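Local coordinates for protein hydrazine synthase subunit alpha (Candidatus Kuenenia stuttgartiensis, PDB 5C2V) that catalyses the condensation of hydroxylamine with ammonia to hydrazine, the second half-reaction of the heme c-dependent hydrazine synthase complex of anammox bacteria, at residues G429-F434 and Y527-L532; G507-Y510 and S516-T519; D435-D440 and G457-V462; I464-Q469 and S520-V525. All coordinates share one frame; numbering follows the deposited sequence.

Contact 1 of 4, residues G429-F434 and Y527-L532; sequences GTWICF and YYMQIL. With HEC (heme c), chain B.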
loop_
_atom_site.group_PDB
_atom_site.type_symbol
_atom_site.label_atom_id
_atom_site.label_comp_id
_atom_site.label_asym_id
_atom_site.label_seq_id
_atom_site.Cartn_x
_atom_site.Cartn_y
_atom_site.Cartn_z
ATOM N N GLY D 429 -17.339 -0.990 -33.665
ATOM C CA GLY D 429 -18.219 -1.636 -32.706
ATOM C C GLY D 429 -18.795 -0.608 -31.749
ATOM O O GLY D 429 -18.621 0.587 -31.957
ATOM N N THR D 430 -19.491 -1.059 -30.709
ATOM C CA THR D 430 -20.148 -0.127 -29.792
ATOM C C THR D 430 -19.932 -0.434 -28.309
ATOM O O THR D 430 -19.564 -1.548 -27.930
ATOM C CB THR D 430 -21.672 -0.082 -30.043
ATOM O OG1 THR D 430 -22.214 -1.405 -29.944
ATOM C CG2 THR D 430 -21.979 0.484 -31.422
ATOM N N TRP D 431 -20.165 0.564 -27.463
ATOM C CA TRP D 431 -20.222 0.299 -26.029
ATOM C C TRP D 431 -21.155 1.270 -25.317
ATOM O O TRP D 431 -21.354 2.405 -25.759
ATOM C CB TRP D 431 -18.821 0.334 -25.402
ATOM C CG TRP D 431 -18.165 1.679 -25.358
ATOM C CD1 TRP D 431 -17.273 2.186 -26.258
ATOM C CD2 TRP D 431 -18.323 2.681 -24.345
ATOM N NE1 TRP D 431 -16.876 3.444 -25.875
ATOM C CE2 TRP D 431 -17.509 3.772 -24.705
ATOM C CE3 TRP D 431 -19.082 2.763 -23.173
ATOM C CZ2 TRP D 431 -17.430 4.930 -23.934
ATOM C CZ3 TRP D 431 -19.002 3.915 -22.410
ATOM C CH2 TRP D 431 -18.183 4.982 -22.793
ATOM N N ILE D 432 -21.736 0.799 -24.217
ATOM C CA ILE D 432 -22.721 1.563 -23.469
ATOM C C ILE D 432 -22.599 1.353 -21.956
ATOM O O ILE D 432 -22.465 0.222 -21.467
ATOM C CB ILE D 432 -24.156 1.204 -23.928
ATOM C CG1 ILE D 432 -25.204 1.852 -23.021
ATOM C CG2 ILE D 432 -24.345 -0.303 -23.978
ATOM C CD1 ILE D 432 -26.629 1.585 -23.450
ATOM N N CYS D 433 -22.639 2.463 -21.228
ATOM C CA CYS D 433 -22.682 2.451 -19.774
ATOM C C CYS D 433 -24.012 3.033 -19.309
ATOM O O CYS D 433 -24.410 4.116 -19.742
ATOM C CB CYS D 433 -21.515 3.245 -19.186
ATOM S SG CYS D 433 -21.425 3.209 -17.380
ATOM N N PHE D 434 -24.694 2.308 -18.430
ATOM C CA PHE D 434 -26.021 2.705 -17.976
ATOM C C PHE D 434 -25.963 3.885 -17.009
ATOM O O PHE D 434 -26.794 4.789 -17.076
ATOM C CB PHE D 434 -26.730 1.516 -17.330
ATOM C CG PHE D 434 -26.856 0.326 -18.237
ATOM C CD1 PHE D 434 -27.254 0.484 -19.556
ATOM C CD2 PHE D 434 -26.562 -0.948 -17.780
ATOM C CE1 PHE D 434 -27.367 -0.607 -20.398
ATOM C CE2 PHE D 434 -26.669 -2.043 -18.619
ATOM C CZ PHE D 434 -27.073 -1.871 -19.928
ATOM N N TYR D 527 -8.236 0.557 -25.927
ATOM C CA TYR D 527 -8.790 1.858 -25.564
ATOM C C TYR D 527 -9.308 1.892 -24.128
ATOM O O TYR D 527 -9.507 0.850 -23.505
ATOM C CB TYR D 527 -9.919 2.245 -26.525
ATOM C CG TYR D 527 -11.241 1.563 -26.239
ATOM C CD1 TYR D 527 -11.498 0.283 -26.706
ATOM C CD2 TYR D 527 -12.233 2.205 -25.506
ATOM C CE1 TYR D 527 -12.702 -0.347 -26.445
ATOM C CE2 TYR D 527 -13.440 1.584 -25.240
ATOM C CZ TYR D 527 -13.669 0.309 -25.714
ATOM O OH TYR D 527 -14.869 -0.313 -25.455
ATOM N N TYR D 528 -9.516 3.100 -23.610
ATOM C CA TYR D 528 -10.197 3.280 -22.331
ATOM C C TYR D 528 -10.958 4.606 -22.311
ATOM O O TYR D 528 -10.928 5.361 -23.284
ATOM C CB TYR D 528 -9.206 3.203 -21.165
ATOM C CG TYR D 528 -8.149 4.282 -21.152
ATOM C CD1 TYR D 528 -8.327 5.446 -20.418
ATOM C CD2 TYR D 528 -6.963 4.127 -21.859
ATOM C CE1 TYR D 528 -7.360 6.433 -20.396
ATOM C CE2 TYR D 528 -5.990 5.109 -21.843
ATOM C CZ TYR D 528 -6.194 6.259 -21.110
ATOM O OH TYR D 528 -5.229 7.240 -21.092
ATOM N N MET D 529 -11.636 4.889 -21.202
ATOM C CA MET D 529 -12.562 6.016 -21.143
ATOM C C MET D 529 -12.355 6.916 -19.926
ATOM O O MET D 529 -11.782 6.499 -18.919
ATOM C CB MET D 529 -14.002 5.501 -21.153
ATOM C CG MET D 529 -14.311 4.531 -20.021
ATOM S SD MET D 529 -15.223 3.083 -20.580
ATOM C CE MET D 529 -14.014 2.336 -21.670
ATOM N N GLN D 530 -12.831 8.154 -20.033
ATOM C CA GLN D 530 -12.792 9.110 -18.931
ATOM C C GLN D 530 -14.102 9.886 -18.831
ATOM O O GLN D 530 -14.525 10.515 -19.798
ATOM C CB GLN D 530 -11.633 10.094 -19.105
ATOM C CG GLN D 530 -10.252 9.498 -18.925
ATOM C CD GLN D 530 -9.157 10.528 -19.119
ATOM O OE1 GLN D 530 -9.312 11.478 -19.886
ATOM N NE2 GLN D 530 -8.044 10.349 -18.415
ATOM N N ILE D 531 -14.738 9.855 -17.664
ATOM C CA ILE D 531 -15.945 10.647 -17.450
ATOM C C ILE D 531 -15.567 12.112 -17.216
ATOM O O ILE D 531 -14.595 12.408 -16.521
ATOM C CB ILE D 531 -16.783 10.111 -16.270
ATOM C CG1 ILE D 531 -15.964 10.094 -14.976
ATOM C CG2 ILE D 531 -17.298 8.713 -16.579
ATOM C CD1 ILE D 531 -16.737 9.590 -13.774
ATOM N N LEU D 532 -16.329 13.027 -17.810
ATOM C CA LEU D 532 -15.953 14.439 -17.813
ATOM C C LEU D 532 -17.002 15.339 -17.163
ATOM O O LEU D 532 -18.200 15.077 -17.256
ATOM C CB LEU D 532 -15.697 14.910 -19.247
ATOM C CG LEU D 532 -14.835 14.011 -20.135
ATOM C CD1 LEU D 532 -14.675 14.623 -21.520
ATOM C CD2 LEU D 532 -13.477 13.752 -19.501
HETATM FE FE HEC B . -14.236 -0.129 -16.151
HETATM C CHA HEC B . -11.432 -1.319 -14.525
HETATM C CHB HEC B . -14.340 -2.993 -18.032
HETATM C CHC HEC B . -16.786 1.203 -18.061
HETATM C CHD HEC B . -14.009 2.831 -14.435
HETATM N NA HEC B . -13.103 -1.835 -16.254
HETATM C C1A HEC B . -11.983 -2.120 -15.499
HETATM C C2A HEC B . -11.483 -3.415 -15.906
HETATM C C3A HEC B . -12.278 -3.880 -16.873
HETATM C C4A HEC B . -13.316 -2.896 -17.114
HETATM C CMA HEC B . -12.127 -5.228 -17.610
HETATM C CAA HEC B . -10.239 -4.118 -15.317
HETATM C CBA HEC B . -10.665 -5.150 -14.277
HETATM C CGA HEC B . -11.252 -4.477 -13.062
HETATM O O1A HEC B . -12.353 -4.892 -12.618
HETATM O O2A HEC B . -10.624 -3.524 -12.536
HETATM N NB HEC B . -15.279 -0.725 -17.853
HETATM C C1B HEC B . -15.318 -2.049 -18.254
HETATM C C2B HEC B . -16.575 -2.266 -18.943
HETATM C C3B HEC B . -17.249 -1.115 -18.960
HETATM C C4B HEC B . -16.450 -0.118 -18.271
HETATM C CMB HEC B . -17.047 -3.598 -19.563
HETATM C CAB HEC B . -18.643 -0.908 -19.595
HETATM C CBB HEC B . -18.532 0.048 -20.804
HETATM N NC HEC B . -15.256 1.666 -16.199
HETATM C C1C HEC B . -16.200 2.040 -17.137
HETATM C C2C HEC B . -16.538 3.430 -16.903
HETATM C C3C HEC B . -15.697 3.903 -15.980
HETATM C C4C HEC B . -14.921 2.788 -15.468
HETATM C CMC HEC B . -17.448 4.290 -17.807
HETATM C CAC HEC B . -15.660 5.358 -15.463
HETATM C CBC HEC B . -14.318 6.010 -15.861
HETATM N ND HEC B . -12.919 0.639 -14.713
HETATM C C1D HEC B . -13.052 1.894 -14.128
HETATM C C2D HEC B . -12.015 2.070 -13.138
HETATM C C3D HEC B . -11.211 0.766 -13.164
HETATM C C4D HEC B . -11.842 -0.054 -14.172
HETATM C CMD HEC B . -11.783 3.308 -12.245
HETATM C CAD HEC B . -9.979 0.396 -12.312
HETATM C CBD HEC B . -8.825 1.311 -12.701
HETATM C CGD HEC B . -7.622 0.991 -11.858
HETATM O O1D HEC B . -6.644 1.777 -11.907
HETATM O O2D HEC B . -7.644 -0.040 -11.135
#

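Contact 2 of 4, residues G507-Y510 and S516-T519; sequences GYQY and STVT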
loop_
_atom_site.group_PDB
_atom_site.type_symbol
_atom_site.label_atom_id
_atom_site.label_comp_id
_atom_site.label_asym_id
_atom_site.label_seq_id
_atom_site.Cartn_x
_atom_site.Cartn_y
_atom_site.Cartn_z
ATOM N N GLY D 507 -12.008 9.849 -29.371
ATOM C CA GLY D 507 -12.992 10.904 -29.534
ATOM C C GLY D 507 -13.888 11.090 -28.329
ATOM O O GLY D 507 -13.802 10.343 -27.366
ATOM N N TYR D 508 -14.771 12.078 -28.393
ATOM C CA TYR D 508 -15.639 12.386 -27.264
ATOM C C TYR D 508 -17.082 11.989 -27.536
ATOM O O TYR D 508 -17.535 12.019 -28.679
ATOM C CB TYR D 508 -15.572 13.873 -26.929
ATOM C CG TYR D 508 -14.222 14.350 -26.449
ATOM C CD1 TYR D 508 -13.945 14.450 -25.092
ATOM C CD2 TYR D 508 -13.233 14.724 -27.351
ATOM C CE1 TYR D 508 -12.719 14.902 -24.646
ATOM C CE2 TYR D 508 -12.003 15.176 -26.913
ATOM C CZ TYR D 508 -11.751 15.261 -25.560
ATOM O OH TYR D 508 -10.527 15.707 -25.116
ATOM N N GLN D 509 -17.803 11.616 -26.483
ATOM C CA GLN D 509 -19.220 11.293 -26.629
ATOM C C GLN D 509 -20.041 11.868 -25.482
ATOM O O GLN D 509 -19.653 11.758 -24.325
ATOM C CB GLN D 509 -19.421 9.780 -26.711
ATOM C CG GLN D 509 -20.833 9.375 -27.092
ATOM C CD GLN D 509 -21.247 9.927 -28.441
ATOM O OE1 GLN D 509 -22.339 10.475 -28.591
ATOM N NE2 GLN D 509 -20.375 9.785 -29.432
ATOM N N TYR D 510 -21.181 12.474 -25.797
ATOM C CA TYR D 510 -21.998 13.112 -24.767
ATOM C C TYR D 510 -22.626 12.090 -23.822
ATOM O O TYR D 510 -22.760 10.914 -24.157
ATOM C CB TYR D 510 -23.089 13.984 -25.400
ATOM C CG TYR D 510 -24.094 13.241 -26.257
ATOM C CD1 TYR D 510 -25.239 12.685 -25.698
ATOM C CD2 TYR D 510 -23.909 13.118 -27.628
ATOM C CE1 TYR D 510 -26.162 12.012 -26.479
ATOM C CE2 TYR D 510 -24.828 12.449 -28.416
ATOM C CZ TYR D 510 -25.952 11.898 -27.837
ATOM O OH TYR D 510 -26.869 11.232 -28.616
ATOM N N SER D 516 -26.309 7.963 -18.425
ATOM C CA SER D 516 -26.142 6.900 -19.410
ATOM C C SER D 516 -25.470 7.415 -20.676
ATOM O O SER D 516 -25.743 8.528 -21.124
ATOM C CB SER D 516 -27.493 6.270 -19.755
ATOM O OG SER D 516 -28.374 7.224 -20.320
ATOM N N THR D 517 -24.584 6.607 -21.247
ATOM C CA THR D 517 -23.922 6.977 -22.492
ATOM C C THR D 517 -23.697 5.756 -23.378
ATOM O O THR D 517 -23.542 4.641 -22.885
ATOM C CB THR D 517 -22.573 7.682 -22.233
ATOM O OG1 THR D 517 -22.038 8.169 -23.471
ATOM C CG2 THR D 517 -21.576 6.728 -21.592
ATOM N N VAL D 518 -23.698 5.974 -24.687
ATOM C CA VAL D 518 -23.468 4.903 -25.648
ATOM C C VAL D 518 -22.779 5.472 -26.883
ATOM O O VAL D 518 -23.057 6.602 -27.288
ATOM C CB VAL D 518 -24.793 4.202 -26.045
ATOM C CG1 VAL D 518 -25.781 5.204 -26.625
ATOM C CG2 VAL D 518 -24.537 3.063 -27.025
ATOM N N THR D 519 -21.868 4.706 -27.476
ATOM C CA THR D 519 -21.173 5.191 -28.661
ATOM C C THR D 519 -20.681 4.086 -29.587
ATOM O O THR D 519 -20.537 2.925 -29.187
ATOM C CB THR D 519 -19.961 6.066 -28.280
ATOM O OG1 THR D 519 -19.558 6.847 -29.411
ATOM C CG2 THR D 519 -18.798 5.201 -27.826
#

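Contact 3 of 4, residues D435-D440 and G457-V462; sequences DTTLSD and GDIKAV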
loop_
_atom_site.group_PDB
_atom_site.type_symbol
_atom_site.label_atom_id
_atom_site.label_comp_id
_atom_site.label_asym_id
_atom_site.label_seq_id
_atom_site.Cartn_x
_atom_site.Cartn_y
_atom_site.Cartn_z
ATOM N N ASP D 435 -24.996 3.868 -16.098
ATOM C CA ASP D 435 -24.767 5.012 -15.221
ATOM C C ASP D 435 -23.274 5.303 -15.091
ATOM O O ASP D 435 -22.523 4.484 -14.574
ATOM C CB ASP D 435 -25.387 4.761 -13.845
ATOM C CG ASP D 435 -25.442 6.013 -12.994
ATOM O OD1 ASP D 435 -25.233 7.115 -13.541
ATOM O OD2 ASP D 435 -25.700 5.894 -11.778
ATOM N N THR D 436 -22.847 6.479 -15.538
ATOM C CA THR D 436 -21.426 6.818 -15.510
ATOM C C THR D 436 -21.000 7.379 -14.157
ATOM O O THR D 436 -19.809 7.473 -13.863
ATOM C CB THR D 436 -21.063 7.833 -16.611
ATOM O OG1 THR D 436 -22.046 8.875 -16.647
ATOM C CG2 THR D 436 -21.012 7.149 -17.967
ATOM N N THR D 437 -21.978 7.745 -13.336
ATOM C CA THR D 437 -21.705 8.303 -12.017
ATOM C C THR D 437 -21.735 7.223 -10.940
ATOM O O THR D 437 -21.510 7.499 -9.762
ATOM C CB THR D 437 -22.717 9.403 -11.652
ATOM O OG1 THR D 437 -23.980 8.806 -11.329
ATOM C CG2 THR D 437 -22.894 10.372 -12.811
ATOM N N LEU D 438 -22.012 5.991 -11.355
ATOM C CA LEU D 438 -22.135 4.872 -10.428
ATOM C C LEU D 438 -20.799 4.157 -10.244
ATOM O O LEU D 438 -20.256 3.591 -11.192
ATOM C CB LEU D 438 -23.197 3.891 -10.926
ATOM C CG LEU D 438 -23.469 2.656 -10.066
ATOM C CD1 LEU D 438 -24.082 3.050 -8.731
ATOM C CD2 LEU D 438 -24.367 1.679 -10.808
ATOM N N SER D 439 -20.277 4.180 -9.019
ATOM C CA SER D 439 -18.969 3.594 -8.740
ATOM C C SER D 439 -18.835 3.096 -7.304
ATOM O O SER D 439 -19.541 3.558 -6.407
ATOM C CB SER D 439 -17.863 4.612 -9.026
ATOM O OG SER D 439 -16.583 4.020 -8.890
ATOM N N ASP D 440 -17.924 2.150 -7.098
ATOM C CA ASP D 440 -17.583 1.693 -5.756
ATOM C C ASP D 440 -16.347 2.433 -5.252
ATOM O O ASP D 440 -15.878 2.202 -4.138
ATOM C CB ASP D 440 -17.352 0.177 -5.735
ATOM C CG ASP D 440 -16.062 -0.237 -6.428
ATOM O OD1 ASP D 440 -15.550 0.531 -7.269
ATOM O OD2 ASP D 440 -15.562 -1.342 -6.133
ATOM N N GLY D 457 -26.171 14.360 -14.302
ATOM C CA GLY D 457 -26.129 15.680 -14.899
ATOM C C GLY D 457 -24.786 16.358 -14.711
ATOM O O GLY D 457 -24.430 17.260 -15.467
ATOM N N ASP D 458 -24.033 15.919 -13.707
ATOM C CA ASP D 458 -22.706 16.474 -13.458
ATOM C C ASP D 458 -21.716 15.981 -14.503
ATOM O O ASP D 458 -20.762 16.680 -14.844
ATOM C CB ASP D 458 -22.215 16.112 -12.054
ATOM C CG ASP D 458 -23.015 16.795 -10.964
ATOM O OD1 ASP D 458 -23.478 17.932 -11.187
ATOM O OD2 ASP D 458 -23.179 16.192 -9.882
ATOM N N ILE D 459 -21.947 14.776 -15.014
ATOM C CA ILE D 459 -21.095 14.237 -16.063
ATOM C C ILE D 459 -21.699 14.570 -17.421
ATOM O O ILE D 459 -22.723 14.011 -17.814
ATOM C CB ILE D 459 -20.922 12.713 -15.925
ATOM C CG1 ILE D 459 -20.295 12.370 -14.572
ATOM C CG2 ILE D 459 -20.076 12.166 -17.064
ATOM C CD1 ILE D 459 -18.935 12.998 -14.351
ATOM N N LYS D 460 -21.053 15.489 -18.127
ATOM C CA LYS D 460 -21.548 15.967 -19.412
ATOM C C LYS D 460 -21.165 15.053 -20.570
ATOM O O LYS D 460 -21.974 14.790 -21.458
ATOM C CB LYS D 460 -21.038 17.382 -19.676
ATOM C CG LYS D 460 -21.502 18.400 -18.651
ATOM C CD LYS D 460 -23.008 18.352 -18.462
ATOM C CE LYS D 460 -23.484 19.472 -17.554
ATOM N NZ LYS D 460 -24.925 19.329 -17.211
ATOM N N ALA D 461 -19.925 14.577 -20.557
ATOM C CA ALA D 461 -19.413 13.777 -21.661
ATOM C C ALA D 461 -18.361 12.776 -21.203
ATOM O O ALA D 461 -18.069 12.657 -20.013
ATOM C CB ALA D 461 -18.840 14.683 -22.742
ATOM N N VAL D 462 -17.803 12.052 -22.167
ATOM C CA VAL D 462 -16.728 11.105 -21.917
ATOM C C VAL D 462 -15.655 11.225 -22.991
ATOM O O VAL D 462 -15.957 11.420 -24.177
ATOM C CB VAL D 462 -17.233 9.642 -21.867
ATOM C CG1 VAL D 462 -18.081 9.404 -20.627
ATOM C CG2 VAL D 462 -18.003 9.287 -23.132
#

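Contact 4 of 4, residues I464-Q469 and S520-V525; sequences IIQGYQ and SQLSDV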
loop_
_atom_site.group_PDB
_atom_site.type_symbol
_atom_site.label_atom_id
_atom_site.label_comp_id
_atom_site.label_asym_id
_atom_site.label_seq_id
_atom_site.Cartn_x
_atom_site.Cartn_y
_atom_site.Cartn_z
ATOM N N ILE D 464 -12.652 9.312 -24.977
ATOM C CA ILE D 464 -12.216 7.979 -25.362
ATOM C C ILE D 464 -10.827 8.046 -25.983
ATOM O O ILE D 464 -10.604 8.756 -26.976
ATOM C CB ILE D 464 -13.192 7.319 -26.349
ATOM C CG1 ILE D 464 -14.636 7.534 -25.892
ATOM C CG2 ILE D 464 -12.880 5.838 -26.487
ATOM C CD1 ILE D 464 -15.666 6.963 -26.840
ATOM N N ILE D 465 -9.914 7.284 -25.385
ATOM C CA ILE D 465 -8.487 7.340 -25.677
ATOM C C ILE D 465 -7.968 6.003 -26.204
ATOM O O ILE D 465 -8.289 4.954 -25.651
ATOM C CB ILE D 465 -7.689 7.720 -24.408
ATOM C CG1 ILE D 465 -8.080 9.119 -23.926
ATOM C CG2 ILE D 465 -6.190 7.628 -24.649
ATOM C CD1 ILE D 465 -7.466 9.498 -22.596
ATOM N N GLN D 466 -7.166 6.041 -27.266
ATOM C CA GLN D 466 -6.555 4.825 -27.801
ATOM C C GLN D 466 -5.064 4.750 -27.491
ATOM O O GLN D 466 -4.302 5.652 -27.839
ATOM C CB GLN D 466 -6.764 4.730 -29.312
ATOM C CG GLN D 466 -6.122 3.503 -29.941
ATOM C CD GLN D 466 -6.274 3.470 -31.448
ATOM O OE1 GLN D 466 -7.055 4.229 -32.022
ATOM N NE2 GLN D 466 -5.526 2.585 -32.098
ATOM N N GLY D 467 -4.656 3.671 -26.833
ATOM C CA GLY D 467 -3.254 3.441 -26.542
ATOM C C GLY D 467 -2.436 3.091 -27.769
ATOM O O GLY D 467 -2.787 2.183 -28.523
ATOM N N TYR D 468 -1.337 3.811 -27.967
ATOM C CA TYR D 468 -0.416 3.514 -29.057
ATOM C C TYR D 468 0.715 2.627 -28.558
ATOM O O TYR D 468 1.357 2.936 -27.553
ATOM C CB TYR D 468 0.156 4.796 -29.662
ATOM C CG TYR D 468 -0.878 5.747 -30.218
ATOM C CD1 TYR D 468 -2.107 5.285 -30.673
ATOM C CD2 TYR D 468 -0.623 7.110 -30.292
ATOM C CE1 TYR D 468 -3.053 6.155 -31.182
ATOM C CE2 TYR D 468 -1.561 7.986 -30.799
ATOM C CZ TYR D 468 -2.773 7.505 -31.242
ATOM O OH TYR D 468 -3.708 8.379 -31.748
ATOM N N GLN D 469 0.953 1.526 -29.260
ATOM C CA GLN D 469 2.047 0.633 -28.916
ATOM C C GLN D 469 3.372 1.358 -29.107
ATOM O O GLN D 469 3.505 2.193 -30.001
ATOM C CB GLN D 469 2.002 -0.635 -29.770
ATOM C CG GLN D 469 3.000 -1.704 -29.359
ATOM C CD GLN D 469 2.687 -2.315 -28.005
ATOM O OE1 GLN D 469 1.938 -3.287 -27.910
ATOM N NE2 GLN D 469 3.266 -1.752 -26.951
ATOM N N SER D 520 -20.437 4.476 -30.834
ATOM C CA SER D 520 -19.782 3.629 -31.820
ATOM C C SER D 520 -18.351 4.119 -32.012
ATOM O O SER D 520 -18.096 5.323 -32.010
ATOM C CB SER D 520 -20.539 3.649 -33.150
ATOM O OG SER D 520 -21.904 3.316 -32.972
ATOM N N GLN D 521 -17.420 3.188 -32.179
ATOM C CA GLN D 521 -16.007 3.533 -32.258
ATOM C C GLN D 521 -15.187 2.430 -32.914
ATOM O O GLN D 521 -15.727 1.409 -33.335
ATOM C CB GLN D 521 -15.457 3.813 -30.863
ATOM C CG GLN D 521 -15.479 2.593 -29.963
ATOM C CD GLN D 521 -14.692 2.797 -28.691
ATOM O OE1 GLN D 521 -14.911 3.760 -27.957
ATOM N NE2 GLN D 521 -13.758 1.893 -28.426
ATOM N N LEU D 522 -13.876 2.642 -32.973
ATOM C CA LEU D 522 -12.951 1.677 -33.557
ATOM C C LEU D 522 -12.981 0.343 -32.819
ATOM O O LEU D 522 -13.282 0.286 -31.627
ATOM C CB LEU D 522 -11.526 2.235 -33.552
ATOM C CG LEU D 522 -11.222 3.459 -34.413
ATOM C CD1 LEU D 522 -9.978 4.167 -33.902
ATOM C CD2 LEU D 522 -11.039 3.049 -35.863
ATOM N N SER D 523 -12.668 -0.729 -33.540
ATOM C CA SER D 523 -12.623 -2.060 -32.949
ATOM C C SER D 523 -11.270 -2.707 -33.226
ATOM O O SER D 523 -10.516 -2.237 -34.080
ATOM C CB SER D 523 -13.756 -2.933 -33.491
ATOM O OG SER D 523 -13.579 -3.209 -34.868
ATOM N N ASP D 524 -10.968 -3.771 -32.486
ATOM C CA ASP D 524 -9.677 -4.458 -32.560
ATOM C C ASP D 524 -8.514 -3.534 -32.202
ATOM O O ASP D 524 -7.384 -3.745 -32.643
ATOM C CB ASP D 524 -9.456 -5.059 -33.953
ATOM C CG ASP D 524 -10.354 -6.250 -34.226
ATOM O OD1 ASP D 524 -10.724 -6.954 -33.262
ATOM O OD2 ASP D 524 -10.682 -6.489 -35.407
ATOM N N VAL D 525 -8.796 -2.508 -31.404
ATOM C CA VAL D 525 -7.762 -1.598 -30.922
ATOM C C VAL D 525 -7.932 -1.351 -29.424
ATOM O O VAL D 525 -9.056 -1.288 -28.924
ATOM C CB VAL D 525 -7.786 -0.247 -31.677
ATOM C CG1 VAL D 525 -7.441 -0.448 -33.147
ATOM C CG2 VAL D 525 -9.140 0.428 -31.531
#

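Contact 1 of 4, residues G429-F434 and Y527-L532
Trp431, Tyr527 and Met529 all start with CG lodged between backbone N and carbonyl carbon (chi1 68° in Trp431), a choice that sends the indole inward from one strand and the phenol and thioether to meet it from the other. The contact illustrates packing of two beta-sheets face to face beside a c-type heme: strand 428-433 of a mixed sheet lies over strand 527-532 of an antiparallel one. Trp431 CA and Met529 CA are 10.7 Å apart, so side chains alone bridge the gap. Met529, bent at its second and third torsions, lays SD over one face of the indole, 4.3 Å from the centroid of the Trp431 six-membered ring and 16° off its normal, a Met-aromatic contact. Beside it the Tyr527 ring slides past the five-membered ring of Trp431 with planes at 29°; the rings barely overlap, and the closest approach is Tyr527 OH to Trp431 CD1, 3.6 Å. Trp431 NE1 is hydrogen-bonded to Gln521 OE1. All three side chains are buried, and two of them reach the heme that Cys556 and Cys559 hold covalently and whose iron Tyr564 ligates. Trp431 CE3 lies 3.6 Å from CBB, an atom of a heme substituent, while Ile531 CG2 touches the heme CAC carbon at 3.9 Å. The same sulfur also meets the macrocycle, with Met529 SD 3.5 Å from the meso carbon CHC.

Contact 2 of 4, residues G507-Y510 and S516-T519
Gln509 and Tyr510 end strand 503-510 against the start of strand 517-522, which runs back at 137° to it with the axes of the short segments 7.1 Å apart. Gln509 CA and Thr519 CA, at 6.7 Å, mark one point of closest register. No backbone-to-backbone bond joins these strands. Thr517 instead gives its hydroxyl: turned opposite the backbone nitrogen (chi1 -173°), the group reaches across and donates a hydrogen bond to the backbone, Thr517 OG1 to Tyr510 O, 2.9 Å, tilted 31° from the carbonyl plane. Gln509 bends at its second torsion and lays its aliphatic part on the other strand, with Gln509 CG 3.6 Å from Val518 O and equally near Thr519 CB. Its amide then crosses Thr519, bringing Gln509 NE2 to 3.0 Å from Thr519 OG1. That hydroxyl is hydrogen-bonded to Pro591 O, and the amide nitrogen has a weak hydrogen bond to Phe592 O, so a neighbouring loop shares these polar ends. Backbone bonds of the two strands go to different partners, Gln509 to Val462 and Thr519 to Trp431. Consecutive strands that belong to different sheets and meet through side chains are the hallmark of a beta-arch, here within the heme-binding middle domain.

Contact 3 of 4, residues D435-D440 and G457-V462
Thr436 and Thr437 touch Ile459 where an irregular piece of chain after strand 428-433 meets the loop that runs into strand 461-467; their nearest approach in register is 7.2 Å, between Thr437 CA and Ile459 CA. Ile459 CG1 slides past the methyl of Thr437, 3.7 Å from Thr437 CG2, while the other branch lies obliquely against a hydroxyl, Ile459 CG2 to Thr436 OG1 at 3.9 Å. Which end of Thr437 faces the isoleucine follows from its first torsion of 74°: Thr437 OG1 turns back to its own segment and donates to Asp435 OD1 at 3.1 Å, on the syn side and 30° out of the carboxylate plane. A weak bond from Thr437 N to the same oxygen gives the pattern of an Asx turn. Across the way, Lys460 NZ donates to Gly457 O, 2.8 Å away in the carbonyl plane. The side chain of Thr436 lies about 5 Å from the middle-domain heme c, and farther along Asp440 bonds His560, a zinc ligand. Since Thr436 OG1 has its hydrogen bond with Gly515 O and Thr437 OG1 its own with Asp435, these polar groups are satisfied away from Ile459, and van der Waals contact alone joins the two segments.

Contact 4 of 4, residues I464-Q469 and S520-V525
Ile464 opens the first segment by setting its branches against the amide end of Gln521. One methyl comes within 3.3 Å, Ile464 CG2 to Gln521 OE1, and the far end of the other branch follows, Ile464 CD1 to the same Gln521 OE1 at 3.5 Å. The glutamine can reach so far because its chain is extended beyond CG, and the polar partner of its oxygen is Trp431. Ile465 then turns to the far side of its strand, where it touches Tyr528. Gln466 points back across the gap, fully stretched, its CG trans to the main-chain nitrogen (chi1 179°). The side chain crosses those of Leu522 and Val525 at about a right angle: Gln466 OE1 lies 3.5 Å from Leu522 CD1, and Gln466 NE2 sits 3.6 Å from Val525 CB. Gln641 donates a hydrogen bond to that same OE1, so its polar need is met from outside. Past Gly467 the chain leaves the strand, while the turn after strand 517-522 is tied by a salt bridge from Asp524 to Arg549. Alternate residues of strand 461-467 facing the end of strand 517-522 and the loop that follows it, without backbone bonds between them, fit face-to-face beta-sheet packing in the middle domain, with the side chain of Gln521 about 9 Å from its heme.

Overall arrangement
From the N-terminal side, strand 428-433 opens the broad loop that contact 1 closes ninety-odd residues later at strand 527-532. Within that loop, contact 3 first shuts a short excursion, 435-440 to 457-462, just before strand 461-467. Contact 4 then begins on that strand and closes at 520-525, enclosing the short connection of contact 2 between strands 503-510 and 517-522. Contacts 3 and 4 follow in series, and none cross. Contacts 1, 2 and 4 each link the mixed sheet of 428-433 and 517-522 to the antiparallel sheet of 461-467, 503-510 and 527-532; contact 3 fastens the connection between them, near the heme.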